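Local coordinates for protein imelysin (Bacteroides ovatus ATCC 8483, PDB 3OYV) that belongs to the imelysin-like peptidase family and is probably an outer-membrane, metal-binding protein implicated in bacterial iron uptake, at residues V31-L35 with V341-L347. Residues are numbered along the deposited sequence; the frame is centred on the assembly and turned at random.
Sequences VAALL and VRGFHTL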
ATOM      1  N   VAL A  31     -16.442   3.775   6.341  1.00  9.40           N
ATOM      2  CA  VAL A  31     -15.202   3.555   5.594  1.00  9.49           C
ATOM      3  C   VAL A  31     -14.246   2.630   6.366  1.00  9.43           C
ATOM      4  O   VAL A  31     -13.626   1.734   5.776  1.00  9.89           O
ATOM      5  CB  VAL A  31     -14.565   4.896   5.239  1.00 11.10           C
ATOM      6  CG1 VAL A  31     -13.177   4.714   4.600  1.00 12.82           C
ATOM      7  CG2 VAL A  31     -15.478   5.715   4.302  1.00 12.59           C
ATOM      8  N   ALA A  32     -14.181   2.789   7.687  1.00  9.42           N
ATOM      9  CA  ALA A  32     -13.317   1.943   8.517  1.00  9.18           C
ATOM     10  C   ALA A  32     -13.850   0.511   8.547  1.00  9.55           C
ATOM     11  O   ALA A  32     -13.066  -0.441   8.566  1.00  9.73           O
ATOM     12  CB  ALA A  32     -13.208   2.483   9.934  1.00 10.70           C
ATOM     13  N   ALA A  33     -15.195   0.330   8.557  1.00  9.33           N
ATOM     14  CA  ALA A  33     -15.813  -0.997   8.524  1.00  9.32           C
ATOM     15  C   ALA A  33     -15.457  -1.714   7.233  1.00 10.40           C
ATOM     16  O   ALA A  33     -15.143  -2.900   7.228  1.00 10.75           O
ATOM     17  CB  ALA A  33     -17.316  -0.866   8.695  1.00 10.48           C
ATOM     18  N   LEU A  34     -15.516  -0.976   6.124  1.00 11.09           N
ATOM     19  CA  LEU A  34     -15.183  -1.564   4.828  1.00 11.04           C
ATOM     20  C   LEU A  34     -13.717  -2.020   4.792  1.00 10.70           C
ATOM     21  O   LEU A  34     -13.384  -3.063   4.264  1.00 11.91           O
ATOM     22  CB  LEU A  34     -15.457  -0.583   3.689  1.00 10.96           C
ATOM     23  CG  LEU A  34     -16.932  -0.264   3.422  1.00 11.31           C
ATOM     24  CD1 LEU A  34     -17.043   0.919   2.474  1.00 11.27           C
ATOM     25  CD2 LEU A  34     -17.679  -1.484   2.870  1.00 12.79           C
ATOM     26  N   LEU A  35     -12.849  -1.192   5.351  1.00 10.10           N
ATOM     27  CA  LEU A  35     -11.402  -1.484   5.416  1.00 10.31           C
ATOM     28  C   LEU A  35     -11.129  -2.728   6.269  1.00  9.84           C
ATOM     29  O   LEU A  35     -10.250  -3.535   5.952  1.00 11.10           O
ATOM     30  CB  LEU A  35     -10.612  -0.279   5.944  1.00 10.57           C
ATOM     31  CG  LEU A  35     -10.114   0.785   4.959  1.00 11.44           C
ATOM     32  CD1 LEU A  35      -9.641   2.049   5.680  1.00 12.74           C
ATOM     33  CD2 LEU A  35      -9.048   0.167   4.024  1.00 13.03           C
ATOM     34  N   VAL A 341     -14.665   6.896  -3.034  1.00 13.08           N
ATOM     35  CA  VAL A 341     -15.070   7.506  -1.762  1.00 12.93           C
ATOM     36  C   VAL A 341     -14.934   6.509  -0.607  1.00 12.69           C
ATOM     37  O   VAL A 341     -15.565   6.663   0.432  1.00 12.41           O
ATOM     38  CB  VAL A 341     -16.502   8.104  -1.837  1.00 13.95           C
ATOM     39  CG1 VAL A 341     -16.564   9.250  -2.869  1.00 15.28           C
ATOM     40  CG2 VAL A 341     -17.544   7.005  -2.092  1.00 13.63           C
ATOM     41  N   ARG A 342     -14.037   5.539  -0.749  1.00 12.16           N
ATOM     42  CA  ARG A 342     -13.729   4.626   0.357  1.00 10.84           C
ATOM     43  C   ARG A 342     -12.199   4.458   0.447  1.00 10.47           C
ATOM     44  O   ARG A 342     -11.425   5.210  -0.175  1.00 11.93           O
ATOM     45  CB  ARG A 342     -14.439   3.282   0.171  1.00 12.07           C
ATOM     46  CG  ARG A 342     -13.944   2.518  -1.028  1.00 11.45           C
ATOM     47  CD  ARG A 342     -14.832   1.344  -1.336  1.00 12.64           C
ATOM     48  NE  ARG A 342     -14.594   0.122  -0.557  1.00 11.46           N
ATOM     49  CZ  ARG A 342     -15.413  -0.925  -0.480  1.00 11.81           C
ATOM     50  NH1 ARG A 342     -16.654  -0.903  -0.995  1.00 13.10           N
ATOM     51  NH2 ARG A 342     -15.024  -2.004   0.150  1.00 13.42           N
ATOM     52  N   GLY A 343     -11.797   3.471   1.228  1.00 10.36           N
ATOM     53  CA  GLY A 343     -10.412   3.103   1.339  1.00  9.96           C
ATOM     54  C   GLY A 343      -9.599   3.968   2.259  1.00  9.32           C
ATOM     55  O   GLY A 343     -10.075   4.956   2.837  1.00  9.92           O
ATOM     56  N   PHE A 344      -8.311   3.614   2.337  1.00  8.61           N
ATOM     57  CA  PHE A 344      -7.402   4.304   3.229  1.00  9.10           C
ATOM     58  C   PHE A 344      -7.381   5.826   3.036  1.00  8.63           C
ATOM     59  O   PHE A 344      -7.266   6.576   3.994  1.00  9.59           O
ATOM     60  CB  PHE A 344      -5.989   3.776   3.064  1.00  8.84           C
ATOM     61  CG  PHE A 344      -5.690   2.494   3.812  1.00  9.33           C
ATOM     62  CD1 PHE A 344      -5.657   2.513   5.196  1.00  9.74           C
ATOM     63  CD2 PHE A 344      -5.380   1.310   3.136  1.00  9.79           C
ATOM     64  CE1 PHE A 344      -5.313   1.402   5.886  1.00 10.04           C
ATOM     65  CE2 PHE A 344      -5.027   0.169   3.841  1.00 11.74           C
ATOM     66  CZ  PHE A 344      -5.030   0.209   5.235  1.00 10.85           C
ATOM     67  N   HIS A 345      -7.410   6.284   1.776  1.00  8.92           N
ATOM     68  CA  HIS A 345      -7.272   7.694   1.545  1.00  8.71           C
ATOM     69  C   HIS A 345      -8.540   8.499   1.860  1.00 10.35           C
ATOM     70  O   HIS A 345      -8.462   9.669   2.162  1.00 11.21           O
ATOM     71  CB  HIS A 345      -6.731   7.971   0.160  1.00 10.16           C
ATOM     72  CG  HIS A 345      -5.356   7.426  -0.020  1.00 10.55           C
ATOM     73  ND1 HIS A 345      -4.276   7.874   0.719  1.00 11.35           N
ATOM     74  CD2 HIS A 345      -4.888   6.468  -0.843  1.00 10.79           C
ATOM     75  CE1 HIS A 345      -3.198   7.200   0.350  1.00 11.83           C
ATOM     76  NE2 HIS A 345      -3.551   6.324  -0.578  1.00 11.59           N
ATOM     77  N   THR A 346      -9.693   7.862   1.798  1.00 10.05           N
ATOM     78  CA  THR A 346     -10.928   8.502   2.274  1.00 10.16           C
ATOM     79  C   THR A 346     -10.883   8.661   3.782  1.00  9.90           C
ATOM     80  O   THR A 346     -11.206   9.719   4.299  1.00 10.41           O
ATOM     81  CB  THR A 346     -12.197   7.751   1.811  1.00 10.23           C
ATOM     82  OG1 THR A 346     -12.267   7.825   0.390  1.00 11.38           O
ATOM     83  CG2 THR A 346     -13.425   8.432   2.397  1.00 10.09           C
ATOM     84  N   LEU A 347     -10.455   7.621   4.497  1.00  9.87           N
ATOM     85  CA  LEU A 347     -10.282   7.794   5.938  1.00  9.39           C
ATOM     86  C   LEU A 347      -9.241   8.839   6.248  1.00  9.55           C
ATOM     87  O   LEU A 347      -9.417   9.619   7.162  1.00 10.16           O
ATOM     88  CB  LEU A 347      -9.953   6.468   6.566  1.00 10.73           C
ATOM     89  CG  LEU A 347     -10.132   6.366   8.057  1.00 13.04           C
ATOM     90  CD1 LEU A 347     -11.460   6.943   8.556  1.00 17.13           C
ATOM     91  CD2 LEU A 347      -9.988   4.848   8.434  1.00 13.73           C
TER
HETATM   92  O   HOH W   1     -13.071   1.667   2.972  1.00 11.72           O
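Val31 and Leu35, one turn apart on helix 21-47, face Arg342 and Gly343 at the N-terminal approach to helix 343-351; the axes of the two short helical segments approach to 9.4 Å and run nearly antiparallel, at 153°. Val31 points into the first turn of the opposing helix. With CG1 anti to the backbone N (chi1 173°), this methyl reaches Gly343 O at 3.6 Å, while CG2 meets Thr346 CG2 at 3.9 Å. Leu35 divides its branches: CD2 sits over the centre of the Phe344 ring, 3.9 Å from the centroid and only 9° off the ring normal, a CH-pi contact, and CD1 packs against Leu347 CD2. Arg342 approaches differently. Its chain bends at chi3, which lays the guanidinium flat beneath Leu34, whose CD1 stands 3.8 Å above the plane over its centre. The polar edges of that group are held by salt bridges to Glu336 and Asp38 and by the carbonyls of Asn301 and Ser337, so the buried charge is probably compensated by the two carboxylates while an aliphatic side chain covers one face. Replacing the arginine by an alanine is likely to leave Glu336 and Asp38 without their cationic mate and to open a gap under Leu34. Between the backbones, one water donates to Val31 O (2.9 Å) and accepts from Gly343 N (2.8 Å), bridging the two segments. Gly343 adopts a positive phi, which favours glycine, and Thr346 OG1 donates to Arg342 O, linking the first turn to the chain that leads into it. All ten touching residues are buried, and the direct contacts are dispersive; the chemistry is consistent with a junction, between parts of the imelysin helical fold 306 residues apart, held mainly by apolar fit, with one water bridging the backbones.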